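Local coordinates for glutathione S-transferase (Lodderomyces elongisporus, PDB 4IVF), which probably acts as a glutathione transferase, a dimeric protein of the GST superfamily that binds two glutathione molecules per subunit, at residues I193-N196 against Q197-L200; K148-Y151 against G152-D156; E46-F49 against V50-P54; L111-Q114 against V115-G119. All coordinates share one frame; numbering follows the deposited sequence.

Contact 1. Residues I193-N196 against Q197-L200; sequences IDIN and QWPL
Gln197 folds back over a short turn to meet the carbonyl of Asp194. Its chi1 of 76° sets CG between its own backbone N and carbonyl carbon, which turns the chain back along the peptide it came from. Gln197 CB lies 3.7 Å from Asp194 O, and Gln197 CG is closer at 3.3 Å. The same CG stands over the centre of the Trp198 ring, 3.5 Å above its plane. CD follows past the same oxygen. At the tip, Gln197 NE2 donates to Asp194 O over 2.7 Å, with an N-H...O angle of 159°. Asp194 O lies near the amide plane of Gln197, while NE2 is tilted out of the carbonyl plane of Asp194. Gln197 N adds a weak bond to this oxygen, so one residue reaches it through both backbone and side chain.

Trp198 carries the apolar part. Trp198 CH2 meets Ile193 CG2 at 3.7 Å, and Ile195 CG1 comes to 4.0 Å from Trp198 CE3. Trp198 also holds the N-cap position of helix 199-209, and its N donates to Ile195 O over 3.2 Å. On the other limb, Asp194 OD1 accepts from Asn196 N at 3.0 Å, an Asx turn in which the donor stands above the carboxylate plane. Beyond the turn, the Trp198 ring meets that of Tyr151, and Leu200 N donates to Glu155 OE2, both on helix 137-159.

Asp194 is thus held at its carboxylate and at its carbonyl. These bonds and the indole together fix the shape of the turn that leads into helix 199-209.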
loop_
_atom_site.group_PDB
_atom_site.type_symbol
_atom_site.label_atom_id
_atom_site.label_comp_id
_atom_site.label_asym_id
_atom_site.label_seq_id
_atom_site.Cartn_x
_atom_site.Cartn_y
_atom_site.Cartn_z
ATOM N N ILE F 193 14.884 10.996 15.058
ATOM C CA ILE F 193 13.673 10.614 15.761
ATOM C C ILE F 193 13.941 9.344 16.570
ATOM O O ILE F 193 14.184 8.271 16.017
ATOM C CB ILE F 193 12.507 10.402 14.792
ATOM C CG1 ILE F 193 12.109 11.733 14.161
ATOM C CG2 ILE F 193 11.312 9.808 15.513
ATOM C CD1 ILE F 193 11.142 11.576 12.982
ATOM N N ASP F 194 13.930 9.482 17.888
ATOM C CA ASP F 194 14.169 8.355 18.760
ATOM C C ASP F 194 12.865 7.571 18.851
ATOM O O ASP F 194 11.853 8.105 19.305
ATOM C CB ASP F 194 14.588 8.862 20.144
ATOM C CG ASP F 194 15.013 7.741 21.081
ATOM O OD1 ASP F 194 14.916 6.543 20.716
ATOM O OD2 ASP F 194 15.438 8.067 22.199
ATOM N N ILE F 195 12.885 6.311 18.425
ATOM C CA ILE F 195 11.674 5.499 18.438
ATOM C C ILE F 195 11.292 5.118 19.882
ATOM O O ILE F 195 10.189 4.645 20.141
ATOM C CB ILE F 195 11.833 4.243 17.557
ATOM C CG1 ILE F 195 10.477 3.584 17.297
ATOM C CG2 ILE F 195 12.814 3.272 18.191
ATOM C CD1 ILE F 195 10.562 2.289 16.523
ATOM N N ASN F 196 12.198 5.356 20.826
ATOM C CA ASN F 196 11.936 5.000 22.216
ATOM C C ASN F 196 10.918 5.911 22.879
ATOM O O ASN F 196 10.355 5.565 23.916
ATOM C CB ASN F 196 13.231 4.936 23.025
ATOM C CG ASN F 196 13.971 3.645 22.806
ATOM O OD1 ASN F 196 13.356 2.625 22.534
ATOM N ND2 ASN F 196 15.296 3.680 22.906
ATOM N N GLN F 197 10.655 7.062 22.262
ATOM C CA GLN F 197 9.609 7.953 22.754
ATOM C C GLN F 197 8.227 7.274 22.699
ATOM O O GLN F 197 7.313 7.669 23.413
ATOM C CB GLN F 197 9.609 9.272 21.979
ATOM C CG GLN F 197 9.010 9.180 20.581
ATOM C CD GLN F 197 9.318 10.410 19.743
ATOM O OE1 GLN F 197 8.481 11.305 19.588
ATOM N NE2 GLN F 197 10.533 10.468 19.213
ATOM N N TRP F 198 8.081 6.273 21.832
ATOM C CA TRP F 198 6.905 5.403 21.838
ATOM C C TRP F 198 7.339 4.087 22.468
ATOM O O TRP F 198 7.912 3.230 21.792
ATOM C CB TRP F 198 6.366 5.173 20.425
ATOM C CG TRP F 198 6.068 6.441 19.658
ATOM C CD1 TRP F 198 4.973 7.242 19.793
ATOM C CD2 TRP F 198 6.875 7.039 18.634
ATOM N NE1 TRP F 198 5.049 8.304 18.922
ATOM C CE2 TRP F 198 6.208 8.201 18.200
ATOM C CE3 TRP F 198 8.104 6.710 18.052
ATOM C CZ2 TRP F 198 6.727 9.031 17.209
ATOM C CZ3 TRP F 198 8.611 7.528 17.068
ATOM C CH2 TRP F 198 7.926 8.677 16.658
ATOM N N PRO F 199 7.076 3.923 23.779
ATOM C CA PRO F 199 7.742 2.869 24.556
ATOM C C PRO F 199 7.401 1.452 24.102
ATOM O O PRO F 199 8.277 0.592 24.118
ATOM C CB PRO F 199 7.283 3.141 26.000
ATOM C CG PRO F 199 6.033 3.948 25.862
ATOM C CD PRO F 199 6.206 4.772 24.615
ATOM N N LEU F 200 6.165 1.210 23.684
ATOM C CA LEU F 200 5.810 -0.099 23.152
ATOM C C LEU F 200 6.559 -0.401 21.840
ATOM O O LEU F 200 7.098 -1.491 21.671
ATOM C CB LEU F 200 4.299 -0.223 22.954
ATOM C CG LEU F 200 3.408 -0.073 24.193
ATOM C CD1 LEU F 200 1.983 -0.307 23.790
ATOM C CD2 LEU F 200 3.818 -1.034 25.307
#

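Contact 2. Residues K148-Y151 against G152-D156; sequences KRIY and GVFED
Ile150 O accepts from both Phe154 N and Val153 N. The Phe154 bond is the regular one, 3.0 Å between N and O and nearly straight at 171°. The Val153 N bond to Ile150 O is weak, and Val153 N also donates to Arg149 O at 3.1 Å. Gly152 N and Glu155 N continue the i to i+4 pattern, to Lys148 O and Tyr151 O.

Side chains four residues apart lie alongside each other. Ile150 CG2 stands anti to the backbone N (chi1 of CG1 -72°), and this branch reaches Phe154 CE2 at 3.7 Å. Phe154 CD2 comes to 3.3 Å from Ile150 O. Arg149 and Val153 also run side by side. The arginine bends at chi3, 68°, which brings Arg149 NH1 to 3.8 Å from Val153 CG2. Its polar end has partners elsewhere. NE forms a salt bridge with Asp146, and NH1 donates to Asn55 OD1 of the second subunit. Tyr151 OH bonds to Gln122 OE1. Glu155 OE1 accepts from Leu201 N at the start of helix 199-209, so the carboxylate probably also interacts favourably with that helix end.

Ile150, Tyr151 and Phe154 pack inside their own subunit. Val153 packs on Phe113 and also on Pro54 of the second subunit, and Arg149 reaches that subunit. The arrangement is that of a helix in the all-helical C-terminal domain of a GST, with part of its surface at the dimer interface.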
loop_
_atom_site.group_PDB
_atom_site.type_symbol
_atom_site.label_atom_id
_atom_site.label_comp_id
_atom_site.label_asym_id
_atom_site.label_seq_id
_atom_site.Cartn_x
_atom_site.Cartn_y
_atom_site.Cartn_z
ATOM N N LYS F 148 5.580 11.330 12.625
ATOM C CA LYS F 148 5.371 11.120 14.049
ATOM C C LYS F 148 3.927 10.710 14.322
ATOM O O LYS F 148 3.669 9.918 15.229
ATOM C CB LYS F 148 5.723 12.377 14.845
ATOM C CG LYS F 148 7.209 12.628 14.996
ATOM C CD LYS F 148 7.433 14.040 15.529
ATOM C CE LYS F 148 8.876 14.298 15.898
ATOM N NZ LYS F 148 9.092 15.752 16.167
ATOM N N ARG F 149 2.992 11.252 13.540
ATOM C CA ARG F 149 1.597 10.868 13.673
ATOM C C ARG F 149 1.451 9.355 13.468
ATOM O O ARG F 149 0.804 8.671 14.265
ATOM C CB ARG F 149 0.715 11.617 12.666
ATOM C CG ARG F 149 -0.783 11.378 12.900
ATOM C CD ARG F 149 -1.666 11.795 11.714
ATOM N NE ARG F 149 -1.477 10.948 10.535
ATOM C CZ ARG F 149 -2.087 9.778 10.341
ATOM N NH1 ARG F 149 -2.929 9.288 11.251
ATOM N NH2 ARG F 149 -1.839 9.081 9.246
ATOM N N ILE F 150 2.080 8.850 12.407
ATOM C CA ILE F 150 1.935 7.460 11.988
ATOM C C ILE F 150 2.536 6.446 12.976
ATOM O O ILE F 150 1.983 5.375 13.198
ATOM C CB ILE F 150 2.505 7.260 10.563
ATOM C CG1 ILE F 150 1.572 7.902 9.543
ATOM C CG2 ILE F 150 2.653 5.787 10.230
ATOM C CD1 ILE F 150 2.209 8.103 8.205
ATOM N N TYR F 151 3.665 6.796 13.573
ATOM C CA TYR F 151 4.266 5.957 14.581
ATOM C C TYR F 151 3.437 5.965 15.856
ATOM O O TYR F 151 3.378 4.963 16.569
ATOM C CB TYR F 151 5.715 6.364 14.830
ATOM C CG TYR F 151 6.618 5.813 13.748
ATOM C CD1 TYR F 151 6.974 6.582 12.650
ATOM C CD2 TYR F 151 7.067 4.502 13.799
ATOM C CE1 TYR F 151 7.770 6.070 11.646
ATOM C CE2 TYR F 151 7.865 3.981 12.798
ATOM C CZ TYR F 151 8.219 4.774 11.730
ATOM O OH TYR F 151 9.023 4.267 10.739
ATOM N N GLY F 152 2.781 7.089 16.116
ATOM C CA GLY F 152 1.831 7.181 17.209
ATOM C C GLY F 152 0.675 6.218 17.013
ATOM O O GLY F 152 0.180 5.626 17.965
ATOM N N VAL F 153 0.247 6.052 15.769
ATOM C CA VAL F 153 -0.842 5.136 15.459
ATOM C C VAL F 153 -0.378 3.699 15.676
ATOM O O VAL F 153 -1.065 2.903 16.324
ATOM C CB VAL F 153 -1.333 5.302 14.004
ATOM C CG1 VAL F 153 -2.389 4.248 13.670
ATOM C CG2 VAL F 153 -1.872 6.706 13.780
ATOM N N PHE F 154 0.794 3.371 15.140
ATOM C CA PHE F 154 1.394 2.062 15.395
ATOM C C PHE F 154 1.602 1.779 16.897
ATOM O O PHE F 154 1.553 0.623 17.325
ATOM C CB PHE F 154 2.713 1.907 14.641
ATOM C CG PHE F 154 2.554 1.545 13.182
ATOM C CD1 PHE F 154 2.029 0.304 12.807
ATOM C CD2 PHE F 154 2.973 2.425 12.181
ATOM C CE1 PHE F 154 1.901 -0.043 11.447
ATOM C CE2 PHE F 154 2.853 2.095 10.820
ATOM C CZ PHE F 154 2.318 0.861 10.449
ATOM N N GLU F 155 1.846 2.828 17.687
ATOM C CA GLU F 155 1.964 2.685 19.136
ATOM C C GLU F 155 0.601 2.330 19.722
ATOM O O GLU F 155 0.499 1.463 20.587
ATOM C CB GLU F 155 2.505 3.972 19.759
ATOM C CG GLU F 155 2.707 3.941 21.254
ATOM C CD GLU F 155 3.836 3.019 21.690
ATOM O OE1 GLU F 155 4.492 2.412 20.819
ATOM O OE2 GLU F 155 4.069 2.905 22.913
ATOM N N ASP F 156 -0.442 3.008 19.248
ATOM C CA ASP F 156 -1.795 2.684 19.649
ATOM C C ASP F 156 -2.162 1.235 19.277
ATOM O O ASP F 156 -2.748 0.513 20.085
ATOM C CB ASP F 156 -2.797 3.662 19.035
ATOM C CG ASP F 156 -4.188 3.499 19.615
ATOM O OD1 ASP F 156 -4.300 2.838 20.666
ATOM O OD2 ASP F 156 -5.163 4.024 19.037
#

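Contact 3. Residues E46-F49 against V50-P54; sequences EDWF and VKLNP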
loop_
_atom_site.group_PDB
_atom_site.type_symbol
_atom_site.label_atom_id
_atom_site.label_comp_id
_atom_site.label_asym_id
_atom_site.label_seq_id
_atom_site.Cartn_x
_atom_site.Cartn_y
_atom_site.Cartn_z
ATOM N N GLU F 46 16.615 1.957 -16.046
ATOM C CA GLU F 46 17.152 1.360 -17.270
ATOM C C GLU F 46 16.092 0.524 -17.977
ATOM O O GLU F 46 15.248 -0.095 -17.319
ATOM C CB GLU F 46 18.397 0.531 -16.964
ATOM C CG GLU F 46 19.613 1.393 -16.642
ATOM C CD GLU F 46 20.800 0.586 -16.149
ATOM O OE1 GLU F 46 20.658 -0.646 -15.974
ATOM O OE2 GLU F 46 21.876 1.188 -15.929
ATOM N N ASP F 47 16.134 0.517 -19.312
ATOM C CA ASP F 47 15.087 -0.113 -20.133
ATOM C C ASP F 47 14.805 -1.562 -19.743
ATOM O O ASP F 47 13.647 -1.964 -19.604
ATOM C CB ASP F 47 15.427 -0.042 -21.634
ATOM C CG ASP F 47 15.386 1.381 -22.186
ATOM O OD1 ASP F 47 14.568 2.203 -21.705
ATOM O OD2 ASP F 47 16.170 1.679 -23.115
ATOM N N TRP F 48 15.865 -2.336 -19.552
ATOM C CA TRP F 48 15.723 -3.754 -19.250
ATOM C C TRP F 48 14.933 -4.016 -17.960
ATOM O O TRP F 48 14.218 -5.015 -17.862
ATOM C CB TRP F 48 17.096 -4.414 -19.157
ATOM C CG TRP F 48 17.837 -4.081 -17.906
ATOM C CD1 TRP F 48 18.716 -3.063 -17.727
ATOM C CD2 TRP F 48 17.752 -4.765 -16.651
ATOM N NE1 TRP F 48 19.198 -3.070 -16.444
ATOM C CE2 TRP F 48 18.613 -4.103 -15.758
ATOM C CE3 TRP F 48 17.021 -5.873 -16.191
ATOM C CZ2 TRP F 48 18.776 -4.515 -14.435
ATOM C CZ3 TRP F 48 17.187 -6.281 -14.879
ATOM C CH2 TRP F 48 18.057 -5.604 -14.017
ATOM N N PHE F 49 15.062 -3.129 -16.976
ATOM C CA PHE F 49 14.417 -3.349 -15.673
ATOM C C PHE F 49 12.965 -2.877 -15.647
ATOM O O PHE F 49 12.105 -3.474 -14.987
ATOM C CB PHE F 49 15.207 -2.687 -14.544
ATOM C CG PHE F 49 14.638 -2.960 -13.176
ATOM C CD1 PHE F 49 14.709 -4.239 -12.625
ATOM C CD2 PHE F 49 14.026 -1.947 -12.450
ATOM C CE1 PHE F 49 14.173 -4.507 -11.367
ATOM C CE2 PHE F 49 13.488 -2.204 -11.180
ATOM C CZ PHE F 49 13.558 -3.490 -10.642
ATOM N N VAL F 50 12.710 -1.797 -16.375
ATOM C CA VAL F 50 11.379 -1.254 -16.535
ATOM C C VAL F 50 10.467 -2.239 -17.278
ATOM O O VAL F 50 9.257 -2.251 -17.057
ATOM C CB VAL F 50 11.450 0.136 -17.207
ATOM C CG1 VAL F 50 10.078 0.625 -17.673
ATOM C CG2 VAL F 50 12.072 1.129 -16.244
ATOM N N LYS F 51 11.046 -3.084 -18.135
ATOM C CA LYS F 51 10.276 -4.159 -18.768
ATOM C C LYS F 51 9.791 -5.168 -17.731
ATOM O O LYS F 51 8.692 -5.709 -17.856
ATOM C CB LYS F 51 11.091 -4.896 -19.829
ATOM C CG LYS F 51 11.426 -4.073 -21.055
ATOM C CD LYS F 51 12.169 -4.912 -22.074
ATOM C CE LYS F 51 13.010 -4.038 -22.982
ATOM N NZ LYS F 51 14.160 -4.801 -23.543
ATOM N N LEU F 52 10.615 -5.420 -16.715
ATOM C CA LEU F 52 10.253 -6.345 -15.645
ATOM C C LEU F 52 9.306 -5.669 -14.676
ATOM O O LEU F 52 8.344 -6.261 -14.207
ATOM C CB LEU F 52 11.498 -6.805 -14.894
ATOM C CG LEU F 52 12.462 -7.660 -15.706
ATOM C CD1 LEU F 52 13.731 -7.957 -14.894
ATOM C CD2 LEU F 52 11.760 -8.938 -16.134
ATOM N N ASN F 53 9.596 -4.408 -14.394
ATOM C CA ASN F 53 8.813 -3.617 -13.475
ATOM C C ASN F 53 8.589 -2.215 -14.020
ATOM O O ASN F 53 9.449 -1.349 -13.878
ATOM C CB ASN F 53 9.518 -3.545 -12.120
ATOM C CG ASN F 53 8.811 -2.619 -11.148
ATOM O OD1 ASN F 53 7.662 -2.224 -11.368
ATOM N ND2 ASN F 53 9.495 -2.269 -10.066
ATOM N N PRO F 54 7.407 -1.981 -14.605
ATOM C CA PRO F 54 7.012 -0.723 -15.250
ATOM C C PRO F 54 7.237 0.498 -14.361
ATOM O O PRO F 54 7.510 1.586 -14.863
ATOM C CB PRO F 54 5.508 -0.909 -15.484
ATOM C CG PRO F 54 5.301 -2.375 -15.487
ATOM C CD PRO F 54 6.279 -2.925 -14.508
#
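The backbone makes a short helical run, in which Val50 N donates to Glu46 O at 3.2 Å and Lys51 N to Asp47 O. This is helix 47-52 of the thioredoxin-like N-terminal GST domain, with Glu46 at its N-cap position. Glu46 O is gripped twice, since Phe49 N also donates to it. Phe49 O likewise takes a bond from Asn53 N, 2.7 Å long, and a weak one from Leu52 N.

Trp48 CG sits between its backbone N and carbonyl carbon (chi1 74°), which puts the indole over Phe49 CB, with its NE1 beside Glu46. Leu52 CD1 comes obliquely to the ring, 3.8 Å from Trp48 CZ3. Phe49 CG is anti to its backbone N (chi1 -176°), and the ring runs beside Asn53. Asn53 CB lies over one face of the ring, and Phe49 CE2 is 4.1 Å from Asn53 ND2. The ring and amide planes stand 73° apart. The Asn53 amide is fixed further on, where OD1 accepts from Asn55 N.

Phe49 also meets the ring of Phe37, and its side chain is about 4 Å from that of Ile58, a glutathione-binding residue. Val50 O accepts from Arg160 of the second subunit, which places the helix at the dimer interface. At the edge of the indole, Trp48 NE1 donates in the ring plane to Glu46 OE1 at 2.9 Å.

Contact 4. Residues L111-Q114 against V115-G119; sequences LIFQ and VAENG. With GSH (glutathione), chain J; GSH (glutathione), chain T.
This is a local contact within helix 102-131, in the C-terminal domain, buried where the second subunit and bound glutathione cover it. Gln114 meets Asn118 and Phe113 meets Glu117. Gln114 bends at chi2 (-72°), and this brings its amide over to the next turn. Gln114 NE2 donates to Asn118 OD1 at 2.8 Å along an almost straight line, 174°. The acceptor lies in the amide plane of Gln114, yet the two amide planes are 77° apart. The other end of the Gln114 amide, OE1, accepts from Lys20 NZ.

The backbone starts regular, with Val115 N on Leu111 O at 3.0 Å. It then widens into a pi-type turn. Gly119 N donates to Gln114 O, five residues back, at 3.0 Å. Asn118 N makes a weak bond to Phe113 O. Such a wider turn shifts the side chains that follow it around the helix, and here, in the helical domain of the GST fold, it lies between two bound glutathiones.

Glu117 faces one of them. Glu117 OE2 accepts from N1, the amino group of the glutathione of chain J, at 2.9 Å. Arg57, Ile58, Gln77 and Thr78 of the second subunit hold the same glutathione, so Glu117 reaches across the dimer. Its OE1 forms a salt bridge with Arg57 of the second subunit. The Phe113 ring turns its edge to this carboxylate, with Phe113 CE1 3.8 Å from Glu117 OE1. At the second ligand, Gly119 C lies 3.6 Å from C3 of the chain T glutathione, at its glycine carboxylate.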
loop_
_atom_site.group_PDB
_atom_site.type_symbol
_atom_site.label_atom_id
_atom_site.label_comp_id
_atom_site.label_asym_id
_atom_site.label_seq_id
_atom_site.Cartn_x
_atom_site.Cartn_y
_atom_site.Cartn_z
ATOM N N LEU F 111 -0.326 -4.066 7.220
ATOM C CA LEU F 111 0.617 -4.092 6.111
ATOM C C LEU F 111 0.317 -2.963 5.122
ATOM O O LEU F 111 1.209 -2.200 4.763
ATOM C CB LEU F 111 0.595 -5.438 5.381
ATOM C CG LEU F 111 1.421 -5.447 4.075
ATOM C CD1 LEU F 111 2.906 -5.250 4.344
ATOM C CD2 LEU F 111 1.204 -6.730 3.278
ATOM N N ILE F 112 -0.932 -2.857 4.679
ATOM C CA ILE F 112 -1.297 -1.822 3.709
ATOM C C ILE F 112 -1.079 -0.423 4.294
ATOM O O ILE F 112 -0.536 0.461 3.620
ATOM C CB ILE F 112 -2.743 -1.998 3.158
ATOM C CG1 ILE F 112 -2.880 -3.315 2.384
ATOM C CG2 ILE F 112 -3.152 -0.812 2.286
ATOM C CD1 ILE F 112 -1.757 -3.591 1.440
ATOM N N PHE F 113 -1.458 -0.245 5.561
ATOM C CA PHE F 113 -1.208 0.995 6.297
ATOM C C PHE F 113 0.275 1.379 6.248
ATOM O O PHE F 113 0.618 2.536 6.018
ATOM C CB PHE F 113 -1.670 0.847 7.754
ATOM C CG PHE F 113 -1.440 2.074 8.616
ATOM C CD1 PHE F 113 -1.635 3.350 8.116
ATOM C CD2 PHE F 113 -1.070 1.935 9.948
ATOM C CE1 PHE F 113 -1.433 4.464 8.921
ATOM C CE2 PHE F 113 -0.877 3.045 10.757
ATOM C CZ PHE F 113 -1.059 4.313 10.238
ATOM N N GLN F 114 1.152 0.407 6.464
ATOM C CA GLN F 114 2.579 0.656 6.356
ATOM C C GLN F 114 2.968 1.104 4.938
ATOM O O GLN F 114 3.586 2.146 4.784
ATOM C CB GLN F 114 3.394 -0.575 6.786
ATOM C CG GLN F 114 4.887 -0.285 6.997
ATOM C CD GLN F 114 5.633 -0.036 5.683
ATOM O OE1 GLN F 114 5.532 -0.824 4.740
ATOM N NE2 GLN F 114 6.356 1.079 5.612
ATOM N N VAL F 115 2.625 0.319 3.911
ATOM C CA VAL F 115 3.044 0.668 2.546
ATOM C C VAL F 115 2.308 1.887 1.990
ATOM O O VAL F 115 2.798 2.561 1.083
ATOM C CB VAL F 115 2.917 -0.518 1.548
ATOM C CG1 VAL F 115 3.670 -1.750 2.072
ATOM C CG2 VAL F 115 1.448 -0.849 1.256
ATOM N N ALA F 116 1.134 2.182 2.537
ATOM C CA ALA F 116 0.316 3.271 2.008
ATOM C C ALA F 116 0.513 4.607 2.720
ATOM O O ALA F 116 0.233 5.666 2.148
ATOM C CB ALA F 116 -1.158 2.889 2.004
ATOM N N GLU F 117 0.982 4.577 3.964
ATOM C CA GLU F 117 1.162 5.835 4.690
ATOM C C GLU F 117 2.541 5.967 5.337
ATOM O O GLU F 117 3.214 6.981 5.170
ATOM C CB GLU F 117 -0.010 6.084 5.663
ATOM C CG GLU F 117 -1.336 6.199 4.890
ATOM C CD GLU F 117 -2.585 6.313 5.758
ATOM O OE1 GLU F 117 -2.644 7.215 6.607
ATOM O OE2 GLU F 117 -3.523 5.513 5.559
ATOM N N ASN F 118 2.990 4.932 6.025
ATOM C CA ASN F 118 4.291 4.994 6.676
ATOM C C ASN F 118 5.434 5.260 5.680
ATOM O O ASN F 118 6.060 6.306 5.728
ATOM C CB ASN F 118 4.525 3.735 7.531
ATOM C CG ASN F 118 5.926 3.665 8.103
ATOM O OD1 ASN F 118 6.639 2.682 7.899
ATOM N ND2 ASN F 118 6.336 4.712 8.807
ATOM N N GLY F 119 5.685 4.319 4.773
ATOM C CA GLY F 119 6.704 4.486 3.740
ATOM C C GLY F 119 6.597 5.769 2.923
ATOM O O GLY F 119 7.529 6.558 2.886
HETATM N N1 GSH J . -4.385 4.854 2.900
HETATM C CA1 GSH J . -5.759 5.119 3.223
HETATM C C1 GSH J . -6.632 4.279 2.406
HETATM O O11 GSH J . -7.776 4.019 2.810
HETATM O O12 GSH J . -6.252 3.822 1.301
HETATM C CB1 GSH J . -6.060 6.572 2.924
HETATM C CG1 GSH J . -7.225 7.018 3.704
HETATM C CD1 GSH J . -7.414 8.523 3.589
HETATM O OE1 GSH J . -6.557 9.263 3.068
HETATM N N2 GSH J . -8.678 9.117 4.139
HETATM C CA2 GSH J . -8.903 10.542 4.051
HETATM C C2 GSH J . -9.184 11.052 5.434
HETATM O O2 GSH J . -9.888 10.370 6.186
HETATM C CB2 GSH J . -10.072 10.802 3.202
HETATM S SG2 GSH J . -9.880 10.080 1.599
HETATM N N3 GSH J . -8.630 12.336 5.851
HETATM C CA3 GSH J . -8.885 12.873 7.182
HETATM C C3 GSH J . -7.620 13.075 7.936
HETATM O O31 GSH J . -6.539 12.604 7.491
HETATM O O32 GSH J . -7.628 13.727 9.031
HETATM N N1 GSH T . 11.919 9.022 -6.544
HETATM C CA1 GSH T . 12.336 9.410 -5.218
HETATM C C1 GSH T . 12.157 10.857 -5.042
HETATM O O11 GSH T . 11.603 11.531 -5.940
HETATM O O12 GSH T . 12.538 11.422 -3.993
HETATM C CB1 GSH T . 13.768 8.955 -4.920
HETATM C CG1 GSH T . 13.929 8.630 -3.480
HETATM C CD1 GSH T . 13.213 7.341 -3.076
HETATM O OE1 GSH T . 12.943 6.460 -3.908
HETATM N N2 GSH T . 12.817 7.103 -1.639
HETATM C CA2 GSH T . 12.129 5.876 -1.269
HETATM C C2 GSH T . 10.708 6.189 -0.893
HETATM O O2 GSH T . 10.437 7.268 -0.385
HETATM C CB2 GSH T . 12.776 5.272 -0.106
HETATM S SG2 GSH T . 14.491 5.026 -0.405
HETATM N N3 GSH T . 9.648 5.219 -1.109
HETATM C CA3 GSH T . 8.296 5.567 -0.721
HETATM C C3 GSH T . 7.564 4.370 -0.263
HETATM O O31 GSH T . 8.165 3.398 0.259
HETATM O O32 GSH T . 6.312 4.334 -0.415
#

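Overall arrangement
Contacts 1, 2 and 4 belong to the helical C-terminal domain, and contact 3 to the thioredoxin-like N-terminal domain. Contact 2 is the middle layer. Its centre is 10 Å from that of contact 1 and 12 Å from that of contact 4. Toward contact 4, Val153 CG1 packs 3.5 Å from Phe113 CE2, and Arg149 NH2 forms a long, weak ion pair with Glu117 OE1. Contact 4 touches bound glutathione directly, through Glu117 and Gly119. Contact 1 lies away from the binding sites. Contact 3 is 39 Å from contact 1 between centres and about 13 Å from contact 4 between nearest atoms. Contacts 2, 3 and 4 all touch the second subunit.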